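Chinitase A (PDB 3EBV) probably hydrolyses chitin from within its chains as an endochitinase, this chain being the glycosyl hydrolase family 18 domain of a longer protein. Local coordinates at residues V176-Y181 with T203-I208; T185-G188 with K192-A195; G197-L202 with N241-C246; Q209-L214 with K257-Y262. All coordinates share one frame; numbering follows the deposited sequence. Where two conformers were deposited one is given.

Contact 1 of 4, residues V176-Y181 with T203-I208; sequences VNMQYY and TALACI
Tyr-180 reaches across to Leu-205 and Ala-206 on the facing helix. The two segments share no hydrogen bond, and the contact is buried apolar packing. From its CB, which rests against Leu-202 one turn earlier on the helix, Tyr-180 turns its CG anti to the carbonyl carbon (chi1 -67°). The ring then runs out towards the helix. Tyr-180 CE1 meets Leu-205 CB at 3.8 Å, and the two side chains slide past each other in opposite directions. The backbone N of Ala-206 lies at the ring edge, in its plane. At the tip, Tyr-180 OH sits 3.4 Å from both CA and CB of Ala-206. The small side chain of Ala-206 is consistent with so close an approach of the hydroxyl. Met-178, present as selenomethionine, works from one ring face. Its CG is anti to the backbone N (chi1 -177°) and its chain bends at chi3 (75°). This brings CE 3.2 Å above the plane of the Tyr-180 ring, towards the rim. Met-178 CE is also 3.8 Å from Leu-205 CB, and the two side chains cross at about a right angle. With a valine in place of Tyr-180, Met-178 CE would probably lose the ring face it rests on and a gap would open beside Ala-206. Around the contact, Val-176 and Tyr-180 make backbone bonds to the next barrel strand, 219-224. Leu-221 of that strand touches both Tyr-180 and Ala-206. The contact thus seats helix 199-210 on the outside of the TIM barrel, over strands 175-179 and 219-224.

Contact 2 of 4, residues T185-G188 with K192-A195; sequences TMLG and KVYA
A short beta hairpin joins strand 186-187 to strand 193-194, with Met-186 opposite Tyr-194 and Leu-187 opposite Val-193. Met-186 and Tyr-194 are the hydrogen-bonded antiparallel pair. Met-186 N donates to Tyr-194 O at 3.0 Å, and Tyr-194 N returns to Met-186 O at 2.8 Å, nearly straight. A third bond, Gly-188 N to Lys-192 O at 2.8 Å, closes the turn end. Leu-187 and Val-193 form the non-hydrogen-bonded pair, and Leu-187 CD2 meets Val-193 CG2 at 3.8 Å. Val-193 CG1, anti to the backbone N (chi1 175°), turns the other way and lies 3.5 Å from Thr-185 CB. Both valine branches are therefore used on this exposed face. On the other face, Tyr-194 turns its ring edge to Gly-188, whose N lies in the ring plane, 3.7 Å from Tyr-194 CD2. A CB on Gly-188 would collide with this ring. The hydroxyl of Tyr-194 bonds to Asp-190 in the turn. This face packs on helix 199-210, through Met-186 on Phe-201 and Leu-205 and through Tyr-194 on Ala-204. The arrangement is a two-stranded antiparallel hairpin set within a beta-to-alpha connection of a TIM barrel.

Contact 3 of 4, residues G197-L202 with N241-C246; sequences GTVDFL and NAALDC
Val-199 and Leu-202, one turn apart on the same helix, both point at Ala-243 on the neighbouring helix. They come at it from different places. Val-199 sends one branch. With chi1 at 66°, CG1 sits between the backbone N and the carbonyl carbon, and CG2 is left anti to the backbone N, facing the other helix. Val-199 CG2 is 3.8 Å from Ala-243 N and 4.0 Å from Ala-243 CB. Val-199 CG2 is also 4.3 Å from Ala-242 CB, so it lies across the backbone between the two alanines. Leu-202 meets the alanine methyl instead. Its CG is anti to the carbonyl carbon (chi1 -53°), and both CB and CD1 of Leu-202 stand 3.7 Å from Ala-243 CB. That methyl therefore has the root and one branch of the leucine against it, with the valine methyl nearby. The small alanine is consistent with the close backbones: Val-199 CA and Ala-243 CA are 5.6 Å apart. No polar group bridges the two segments. The start of the first helix is fixed by Thr-198 at the N-cap, whose OG1 accepts from Phe-201 N at 3.2 Å. The same hydroxyl bonds to Ala-195 O, which ties the cap to the preceding chain. Asp-200 turns its carboxylate to Ser-255 and to the backbone N of Phe-256, in the loop after the second helix. Cys-246 forms a disulfide with Cys-253 in that loop. Beneath the pair runs barrel strand 219-224: Leu-202 rests on its Leu-223 and Ala-243 on its Leu-221. Helices 199-210 and 237-249 thus lie side by side on the outside of the barrel.

Contact 4 of 4, residues Q209-L214 with K257-Y262; sequences QLEGGL and KPSKTY
Leu-210 packs over one face of the Tyr-262 ring, and this is the tight half of the contact. Leu-210 CB lies 3.9 Å from the centroid of the Tyr-262 ring and 20° off the ring normal, a CH-pi contact. Its two methyls lie over the same face, at the CG end of the ring, with Leu-210 CD1 3.8 Å from Tyr-262 CD2 and Leu-210 CD2 4.0 Å from Tyr-262 CD1. Tyr-262 CG is anti to the carbonyl carbon (chi1 -60°), which helps lay the ring under the leucine. The hydroxyl end is looser and watery. Glu-211 passes it at about a right angle, with Glu-211 CG 3.8 Å from Tyr-262 OH, but no direct bond joins the segments. Two waters lie in the ring plane at its edge. One water lies 2.8 Å from Tyr-262 OH and donates to Leu-210 O. The other lies 2.7 Å from Tyr-262 OH, donates to Glu-211 OE2 and accepts from Lys-260 N. A third water donates to the same Glu-211 OE2 and is bonded to Ser-259 OG. Replacing Tyr-262 with an alanine would probably leave Leu-210 without the face it covers and the first two waters without a shared mate. Set in the fold, Leu-210 also touches Leu-247 of helix 237-249 and Val-219 of strand 219-224. The backbone of Tyr-262 bonds to that of Leu-247. The contact thus lays the loop before strand 267-271 against the end of helix 199-210, next to helix 237-249.

In the fold
From the N terminus, the chain leaves barrel strand 175-179 and makes the hairpin of contact 2. It then enters helix 199-210, whose return to the strand closes contact 1. Contact 2 is therefore nested inside the loop of contact 1. Contact 3 opens within that loop and closes later, on helix 237-249, so contacts 1 and 3 cross. Contact 4 opens after contact 1 has closed, but before contact 3 closes, so it crosses contact 3. Contacts 1, 3 and 4 all use helix 199-210. Together they tie it to the barrel strand, the following helix and the loop before strand 267-271.

Contact 1 of 4, residues V176-Y181 with T203-I208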
loop_
_atom_site.group_PDB
_atom_site.type_symbol
_atom_site.label_atom_id
_atom_site.label_comp_id
_atom_site.label_asym_id
_atom_site.label_seq_id
_atom_site.Cartn_x
_atom_site.Cartn_y
_atom_site.Cartn_z
ATOM N N VAL A 176 -4.412 -4.306 3.487
ATOM C CA VAL A 176 -4.739 -2.874 3.515
ATOM C C VAL A 176 -3.578 -2.187 4.196
ATOM O O VAL A 176 -3.414 -2.287 5.418
ATOM C CB VAL A 176 -6.045 -2.570 4.269
ATOM C CG1 VAL A 176 -6.321 -1.077 4.280
ATOM C CG2 VAL A 176 -7.232 -3.280 3.561
ATOM N N ASN A 177 -2.755 -1.491 3.409
ATOM C CA ASN A 177 -1.656 -0.663 3.941
ATOM C C ASN A 177 -2.151 0.783 4.067
ATOM O O ASN A 177 -1.932 1.607 3.176
ATOM C CB ASN A 177 -0.451 -0.687 2.996
ATOM C CG ASN A 177 0.232 -2.052 2.913
ATOM O OD1 ASN A 177 0.507 -2.697 3.942
ATOM N ND2 ASN A 177 0.588 -2.476 1.653
HETATM N N MSE A 178 -2.893 1.077 5.129
HETATM C CA MSE A 178 -3.382 2.455 5.269
HETATM C C MSE A 178 -2.221 3.449 5.400
HETATM O O MSE A 178 -1.138 3.098 5.891
HETATM C CB MSE A 178 -4.348 2.596 6.477
HETATM C CG MSE A 178 -4.923 3.998 6.576
HETATM SE SE MSE A 178 -6.437 3.988 7.849
HETATM C CE MSE A 178 -5.473 3.869 9.512
ATOM N N GLN A 179 -2.483 4.684 4.925
ATOM C CA GLN A 179 -1.495 5.750 4.999
ATOM C C GLN A 179 -1.718 6.476 6.344
ATOM O O GLN A 179 -2.605 7.340 6.489
ATOM C CB GLN A 179 -1.702 6.752 3.847
ATOM C CG GLN A 179 -1.587 6.117 2.475
ATOM C CD GLN A 179 -1.838 7.160 1.384
ATOM O OE1 GLN A 179 -1.316 8.284 1.438
ATOM N NE2 GLN A 179 -2.657 6.792 0.404
ATOM N N TYR A 180 -0.918 6.084 7.346
ATOM C CA TYR A 180 -1.058 6.704 8.687
ATOM C C TYR A 180 -0.292 8.044 8.739
ATOM O O TYR A 180 0.614 8.269 9.588
ATOM C CB TYR A 180 -0.510 5.752 9.779
ATOM C CG TYR A 180 -1.313 4.488 9.968
ATOM C CD1 TYR A 180 -2.117 4.303 11.098
ATOM C CD2 TYR A 180 -1.244 3.453 9.023
ATOM C CE1 TYR A 180 -2.825 3.105 11.302
ATOM C CE2 TYR A 180 -1.976 2.287 9.189
ATOM C CZ TYR A 180 -2.762 2.097 10.339
ATOM O OH TYR A 180 -3.488 0.935 10.481
ATOM N N TYR A 181 -0.572 8.903 7.748
ATOM C CA TYR A 181 0.229 10.130 7.579
ATOM C C TYR A 181 -0.510 11.081 6.656
ATOM O O TYR A 181 -1.540 10.733 6.071
ATOM C CB TYR A 181 1.636 9.806 7.041
ATOM C CG TYR A 181 1.660 9.004 5.749
ATOM C CD1 TYR A 181 1.668 9.637 4.491
ATOM C CD2 TYR A 181 1.789 7.627 5.773
ATOM C CE1 TYR A 181 1.724 8.871 3.291
ATOM C CE2 TYR A 181 1.878 6.862 4.587
ATOM C CZ TYR A 181 1.845 7.492 3.362
ATOM O OH TYR A 181 1.885 6.723 2.240
ATOM N N THR A 203 -1.490 2.290 16.572
ATOM C CA THR A 203 -2.170 1.141 17.181
ATOM C C THR A 203 -3.674 1.315 17.316
ATOM O O THR A 203 -4.434 0.355 17.061
ATOM C CB THR A 203 -1.545 0.816 18.583
ATOM O OG1 THR A 203 -1.653 1.988 19.417
ATOM C CG2 THR A 203 -0.078 0.452 18.442
ATOM N N ALA A 204 -4.113 2.505 17.733
ATOM C CA ALA A 204 -5.530 2.757 17.918
ATOM C C ALA A 204 -6.342 2.781 16.623
ATOM O O ALA A 204 -7.533 2.421 16.624
ATOM C CB ALA A 204 -5.751 4.028 18.747
ATOM N N LEU A 205 -5.721 3.256 15.531
ATOM C CA LEU A 205 -6.425 3.243 14.246
ATOM C C LEU A 205 -6.327 1.861 13.591
ATOM O O LEU A 205 -7.314 1.435 12.969
ATOM C CB LEU A 205 -5.853 4.321 13.305
ATOM C CG LEU A 205 -6.467 5.714 13.502
ATOM C CD1 LEU A 205 -6.255 6.307 14.885
ATOM C CD2 LEU A 205 -5.867 6.665 12.450
ATOM N N ALA A 206 -5.185 1.166 13.702
ATOM C CA ALA A 206 -5.117 -0.225 13.201
ATOM C C ALA A 206 -6.159 -1.095 13.894
ATOM O O ALA A 206 -6.780 -1.960 13.267
ATOM C CB ALA A 206 -3.734 -0.795 13.376
ATOM N N CYS A 207 -6.388 -0.838 15.171
ATOM C CA CYS A 207 -7.408 -1.577 15.941
ATOM C C CYS A 207 -8.797 -1.515 15.279
ATOM O O CYS A 207 -9.571 -2.478 15.347
ATOM C CB CYS A 207 -7.443 -0.920 17.342
ATOM S SG CYS A 207 -8.715 -1.535 18.453
ATOM N N ILE A 208 -9.158 -0.389 14.664
ATOM C CA ILE A 208 -10.487 -0.295 14.048
ATOM C C ILE A 208 -10.590 -1.377 12.946
ATOM O O ILE A 208 -11.644 -2.011 12.785
ATOM C CB ILE A 208 -10.721 1.101 13.397
ATOM C CG1 ILE A 208 -10.593 2.230 14.422
ATOM C CG2 ILE A 208 -12.083 1.174 12.711
ATOM C CD1 ILE A 208 -10.556 3.601 13.768
#

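Contact 2 of 4, residues T185-G188 with K192-A195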
loop_
_atom_site.group_PDB
_atom_site.type_symbol
_atom_site.label_atom_id
_atom_site.label_comp_id
_atom_site.label_asym_id
_atom_site.label_seq_id
_atom_site.Cartn_x
_atom_site.Cartn_y
_atom_site.Cartn_z
ATOM N N THR A 185 -6.245 14.871 13.010
ATOM C CA THR A 185 -6.547 13.949 14.116
ATOM C C THR A 185 -7.712 13.035 13.718
ATOM O O THR A 185 -8.578 13.379 12.887
ATOM C CB THR A 185 -6.853 14.687 15.436
ATOM O OG1 THR A 185 -7.963 15.561 15.218
ATOM C CG2 THR A 185 -5.626 15.477 15.929
HETATM N N MSE A 186 -7.702 11.842 14.308
HETATM C CA MSE A 186 -8.658 10.803 13.994
HETATM C C MSE A 186 -9.110 10.083 15.248
HETATM O O MSE A 186 -8.396 10.110 16.250
HETATM C CB MSE A 186 -7.978 9.763 13.082
HETATM C CG MSE A 186 -7.627 10.317 11.700
HETATM SE SE MSE A 186 -9.250 10.505 10.608
HETATM C CE MSE A 186 -8.732 12.121 9.591
ATOM N N LEU A 187 -10.252 9.408 15.188
ATOM C CA LEU A 187 -10.696 8.582 16.332
ATOM C C LEU A 187 -10.022 7.211 16.274
ATOM O O LEU A 187 -9.855 6.624 15.168
ATOM C CB LEU A 187 -12.207 8.393 16.337
ATOM C CG LEU A 187 -12.994 9.685 16.370
ATOM C CD1 LEU A 187 -14.470 9.326 16.432
ATOM C CD2 LEU A 187 -12.639 10.456 17.628
ATOM N N GLY A 188 -9.666 6.656 17.427
ATOM C CA GLY A 188 -9.240 5.269 17.480
ATOM C C GLY A 188 -10.402 4.332 17.763
ATOM O O GLY A 188 -11.566 4.780 17.853
ATOM N N LYS A 192 -11.510 7.623 21.118
ATOM C CA LYS A 192 -10.693 8.781 21.568
ATOM C C LYS A 192 -9.931 9.383 20.396
ATOM O O LYS A 192 -9.674 8.687 19.416
ATOM C CB LYS A 192 -9.721 8.360 22.679
ATOM C CG LYS A 192 -10.373 7.747 23.921
ATOM C CD LYS A 192 -9.369 7.611 25.074
ATOM C CE LYS A 192 -10.127 7.298 26.346
ATOM N NZ LYS A 192 -9.164 7.080 27.522
ATOM N N VAL A 193 -9.547 10.649 20.511
ATOM C CA VAL A 193 -8.855 11.370 19.427
ATOM C C VAL A 193 -7.357 11.171 19.541
ATOM O O VAL A 193 -6.745 11.389 20.619
ATOM C CB VAL A 193 -9.169 12.897 19.521
ATOM C CG1 VAL A 193 -8.354 13.678 18.486
ATOM C CG2 VAL A 193 -10.665 13.147 19.365
ATOM N N TYR A 194 -6.749 10.780 18.431
ATOM C CA TYR A 194 -5.308 10.580 18.346
ATOM C C TYR A 194 -4.735 11.412 17.207
ATOM O O TYR A 194 -5.438 11.780 16.248
ATOM C CB TYR A 194 -4.957 9.081 18.107
ATOM C CG TYR A 194 -5.374 8.232 19.296
ATOM C CD1 TYR A 194 -4.521 8.127 20.384
ATOM C CD2 TYR A 194 -6.633 7.592 19.342
ATOM C CE1 TYR A 194 -4.891 7.380 21.513
ATOM C CE2 TYR A 194 -7.013 6.847 20.468
ATOM C CZ TYR A 194 -6.112 6.756 21.548
ATOM O OH TYR A 194 -6.445 6.027 22.704
ATOM N N ALA A 195 -3.446 11.687 17.330
ATOM C CA ALA A 195 -2.729 12.533 16.366
ATOM C C ALA A 195 -1.623 11.782 15.653
ATOM O O ALA A 195 -0.942 10.928 16.270
ATOM C CB ALA A 195 -2.111 13.713 17.100
#

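Contact 3 of 4, residues G197-L202 with N241-C246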
loop_
_atom_site.group_PDB
_atom_site.type_symbol
_atom_site.label_atom_id
_atom_site.label_comp_id
_atom_site.label_asym_id
_atom_site.label_seq_id
_atom_site.Cartn_x
_atom_site.Cartn_y
_atom_site.Cartn_z
ATOM N N GLY A 197 1.967 10.815 13.918
ATOM C CA GLY A 197 3.310 10.960 14.457
ATOM C C GLY A 197 3.504 10.377 15.849
ATOM O O GLY A 197 4.507 10.683 16.501
ATOM N N THR A 198 2.561 9.529 16.285
ATOM C CA THR A 198 2.642 8.912 17.607
ATOM C C THR A 198 2.391 7.397 17.497
ATOM O O THR A 198 1.678 6.948 16.579
ATOM C CB THR A 198 1.596 9.499 18.573
ATOM O OG1 THR A 198 0.261 9.258 18.098
ATOM C CG2 THR A 198 1.790 11.025 18.815
ATOM N N VAL A 199 2.940 6.616 18.428
ATOM C CA VAL A 199 2.689 5.178 18.401
ATOM C C VAL A 199 1.177 4.906 18.536
ATOM O O VAL A 199 0.642 4.003 17.870
ATOM C CB VAL A 199 3.493 4.446 19.500
ATOM C CG1 VAL A 199 3.036 4.822 20.831
ATOM C CG2 VAL A 199 3.340 2.915 19.362
ATOM N N ASP A 200 0.447 5.685 19.341
ATOM C CA ASP A 200 -0.978 5.438 19.576
ATOM C C ASP A 200 -1.824 5.657 18.312
ATOM O O ASP A 200 -2.842 5.005 18.114
ATOM C CB ASP A 200 -1.532 6.396 20.663
ATOM C CG ASP A 200 -1.189 5.993 22.094
ATOM O OD1 ASP A 200 -0.749 4.849 22.343
ATOM O OD2 ASP A 200 -1.404 6.887 22.951
ATOM N N PHE A 201 -1.410 6.596 17.457
ATOM C CA PHE A 201 -2.160 6.781 16.189
ATOM C C PHE A 201 -2.094 5.491 15.390
ATOM O O PHE A 201 -3.104 5.087 14.790
ATOM C CB PHE A 201 -1.485 7.888 15.411
ATOM C CG PHE A 201 -2.291 8.459 14.246
ATOM C CD1 PHE A 201 -3.396 9.284 14.449
ATOM C CD2 PHE A 201 -1.865 8.199 12.938
ATOM C CE1 PHE A 201 -4.069 9.870 13.338
ATOM C CE2 PHE A 201 -2.547 8.788 11.835
ATOM C CZ PHE A 201 -3.608 9.602 12.015
ATOM N N LEU A 202 -0.932 4.847 15.373
ATOM C CA LEU A 202 -0.800 3.587 14.638
ATOM C C LEU A 202 -1.653 2.489 15.257
ATOM O O LEU A 202 -2.417 1.800 14.582
ATOM C CB LEU A 202 0.668 3.148 14.554
ATOM C CG LEU A 202 1.626 4.221 13.992
ATOM C CD1 LEU A 202 3.039 3.693 13.898
ATOM C CD2 LEU A 202 1.146 4.715 12.604
ATOM N N ASN A 241 8.260 0.058 14.888
ATOM C CA ASN A 241 8.553 -1.263 15.506
ATOM C C ASN A 241 7.821 -1.412 16.832
ATOM O O ASN A 241 7.329 -2.492 17.119
ATOM C CB ASN A 241 10.071 -1.442 15.676
ATOM C CG ASN A 241 10.781 -1.461 14.338
ATOM O OD1 ASN A 241 10.163 -1.727 13.299
ATOM N ND2 ASN A 241 12.105 -1.227 14.356
ATOM N N ALA A 242 7.726 -0.322 17.604
ATOM C CA ALA A 242 6.933 -0.381 18.836
ATOM C C ALA A 242 5.463 -0.672 18.553
ATOM O O ALA A 242 4.816 -1.479 19.262
ATOM C CB ALA A 242 7.085 0.885 19.621
ATOM N N ALA A 243 4.893 -0.014 17.548
ATOM C CA ALA A 243 3.495 -0.270 17.231
ATOM C C ALA A 243 3.288 -1.736 16.799
ATOM O O ALA A 243 2.282 -2.366 17.128
ATOM C CB ALA A 243 3.031 0.702 16.100
ATOM N N LEU A 244 4.217 -2.235 15.982
ATOM C CA LEU A 244 4.153 -3.647 15.567
ATOM C C LEU A 244 4.195 -4.568 16.796
ATOM O O LEU A 244 3.407 -5.504 16.853
ATOM C CB LEU A 244 5.314 -3.970 14.613
ATOM C CG LEU A 244 5.214 -3.283 13.233
ATOM C CD1 LEU A 244 6.596 -3.507 12.570
ATOM C CD2 LEU A 244 4.088 -3.878 12.402
ATOM N N ASP A 245 5.114 -4.269 17.716
ATOM C CA ASP A 245 5.222 -5.051 18.980
ATOM C C ASP A 245 3.914 -4.959 19.746
ATOM O O ASP A 245 3.447 -5.951 20.330
ATOM C CB ASP A 245 6.351 -4.515 19.838
ATOM C CG ASP A 245 7.724 -4.840 19.268
ATOM O OD1 ASP A 245 7.798 -5.638 18.297
ATOM O OD2 ASP A 245 8.675 -4.281 19.843
ATOM N N CYS A 246 3.364 -3.759 19.839
ATOM C CA CYS A 246 2.171 -3.585 20.664
ATOM C C CYS A 246 1.019 -4.435 20.140
ATOM O O CYS A 246 0.329 -5.184 20.894
ATOM C CB CYS A 246 1.837 -2.092 20.711
ATOM S SG CYS A 246 0.288 -1.684 21.593
#

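Contact 4 of 4, residues Q209-L214 with K257-Y262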
loop_
_atom_site.group_PDB
_atom_site.type_symbol
_atom_site.label_atom_id
_atom_site.label_comp_id
_atom_site.label_asym_id
_atom_site.label_seq_id
_atom_site.Cartn_x
_atom_site.Cartn_y
_atom_site.Cartn_z
ATOM N N GLN A 209 -9.506 -1.556 12.173
ATOM C CA GLN A 209 -9.490 -2.597 11.117
ATOM C C GLN A 209 -9.506 -4.003 11.717
ATOM O O GLN A 209 -10.271 -4.878 11.250
ATOM C CB GLN A 209 -8.251 -2.393 10.243
ATOM C CG GLN A 209 -8.331 -1.075 9.488
ATOM C CD GLN A 209 -7.045 -0.691 8.778
ATOM O OE1 GLN A 209 -6.328 -1.541 8.260
ATOM N NE2 GLN A 209 -6.765 0.608 8.768
ATOM N N LEU A 210 -8.666 -4.223 12.730
ATOM C CA LEU A 210 -8.511 -5.549 13.356
ATOM C C LEU A 210 -9.769 -6.001 14.094
ATOM O O LEU A 210 -9.989 -7.219 14.212
ATOM C CB LEU A 210 -7.289 -5.595 14.275
ATOM C CG LEU A 210 -5.938 -5.330 13.581
ATOM C CD1 LEU A 210 -4.886 -4.829 14.576
ATOM C CD2 LEU A 210 -5.492 -6.637 12.862
ATOM N N GLU A 211 -10.531 -5.049 14.614
ATOM C CA GLU A 211 -11.803 -5.352 15.291
ATOM C C GLU A 211 -12.991 -5.247 14.342
ATOM O O GLU A 211 -14.129 -5.545 14.757
ATOM C CB GLU A 211 -12.007 -4.414 16.519
ATOM C CG GLU A 211 -10.929 -4.581 17.580
ATOM C CD GLU A 211 -11.210 -3.750 18.847
ATOM O OE1 GLU A 211 -12.065 -2.813 18.796
ATOM O OE2 GLU A 211 -10.541 -4.051 19.878
ATOM N N GLY A 212 -12.772 -4.824 13.084
ATOM C CA GLY A 212 -13.869 -4.506 12.204
ATOM C C GLY A 212 -14.055 -5.469 11.036
ATOM O O GLY A 212 -14.722 -5.123 10.072
ATOM N N GLY A 213 -13.435 -6.631 11.137
ATOM C CA GLY A 213 -13.700 -7.723 10.175
ATOM C C GLY A 213 -12.578 -8.063 9.212
ATOM O O GLY A 213 -12.738 -8.975 8.396
ATOM N N LEU A 214 -11.461 -7.350 9.274
ATOM C CA LEU A 214 -10.254 -7.699 8.490
ATOM C C LEU A 214 -9.382 -8.642 9.295
ATOM O O LEU A 214 -9.245 -8.485 10.531
ATOM C CB LEU A 214 -9.482 -6.444 8.070
ATOM C CG LEU A 214 -10.265 -5.529 7.122
ATOM C CD1 LEU A 214 -9.434 -4.278 6.889
ATOM C CD2 LEU A 214 -10.568 -6.213 5.775
ATOM N N LYS A 257 -3.865 0.586 24.642
ATOM C CA LYS A 257 -3.625 -0.862 24.738
ATOM C C LYS A 257 -4.719 -1.636 24.019
ATOM O O LYS A 257 -5.879 -1.625 24.420
ATOM C CB LYS A 257 -3.585 -1.273 26.226
ATOM C CG LYS A 257 -3.424 -2.820 26.411
ATOM C CD LYS A 257 -2.050 -3.266 25.943
ATOM C CE LYS A 257 -1.840 -4.804 26.036
ATOM N NZ LYS A 257 -2.664 -5.522 24.989
ATOM N N PRO A 258 -4.349 -2.293 22.885
ATOM C CA PRO A 258 -5.365 -3.123 22.255
ATOM C C PRO A 258 -5.893 -4.196 23.207
ATOM O O PRO A 258 -5.161 -4.680 24.078
ATOM C CB PRO A 258 -4.608 -3.774 21.082
ATOM C CG PRO A 258 -3.394 -2.889 20.816
ATOM C CD PRO A 258 -3.040 -2.311 22.191
ATOM N N SER A 259 -7.141 -4.611 23.027
ATOM C CA SER A 259 -7.671 -5.650 23.897
ATOM C C SER A 259 -7.048 -6.999 23.655
ATOM O O SER A 259 -6.992 -7.828 24.559
ATOM C CB SER A 259 -9.177 -5.767 23.758
ATOM O OG SER A 259 -9.798 -4.549 24.139
ATOM N N LYS A 260 -6.607 -7.233 22.416
ATOM C CA LYS A 260 -6.060 -8.525 22.010
ATOM C C LYS A 260 -4.659 -8.390 21.424
ATOM O O LYS A 260 -4.154 -7.259 21.256
ATOM C CB LYS A 260 -6.982 -9.183 20.960
ATOM C CG LYS A 260 -8.334 -9.628 21.512
ATOM C CD LYS A 260 -9.228 -10.150 20.375
ATOM C CE LYS A 260 -10.673 -10.088 20.798
ATOM N NZ LYS A 260 -10.975 -11.227 21.686
ATOM N N THR A 261 -4.011 -9.533 21.178
ATOM C CA THR A 261 -2.792 -9.575 20.365
ATOM C C THR A 261 -3.164 -10.173 19.022
ATOM O O THR A 261 -4.134 -10.921 18.915
ATOM C CB THR A 261 -1.664 -10.428 20.964
ATOM O OG1 THR A 261 -2.155 -11.756 21.208
ATOM C CG2 THR A 261 -1.132 -9.828 22.283
ATOM N N TYR A 262 -2.410 -9.766 17.997
ATOM C CA TYR A 262 -2.661 -10.132 16.605
ATOM C C TYR A 262 -1.328 -10.545 15.988
ATOM O O TYR A 262 -0.725 -9.802 15.200
ATOM C CB TYR A 262 -3.227 -8.911 15.869
ATOM C CG TYR A 262 -4.506 -8.409 16.448
ATOM C CD1 TYR A 262 -5.737 -8.976 16.076
ATOM C CD2 TYR A 262 -4.491 -7.372 17.391
ATOM C CE1 TYR A 262 -6.909 -8.506 16.599
ATOM C CE2 TYR A 262 -5.671 -6.914 17.927
ATOM C CZ TYR A 262 -6.875 -7.469 17.529
ATOM O OH TYR A 262 -8.073 -7.011 18.052
HETATM O O HOH W 1 -10.396 -8.400 17.245
HETATM O O HOH W 2 -8.090 -5.406 20.193
HETATM O O HOH W 3 -9.275 -2.813 21.958
#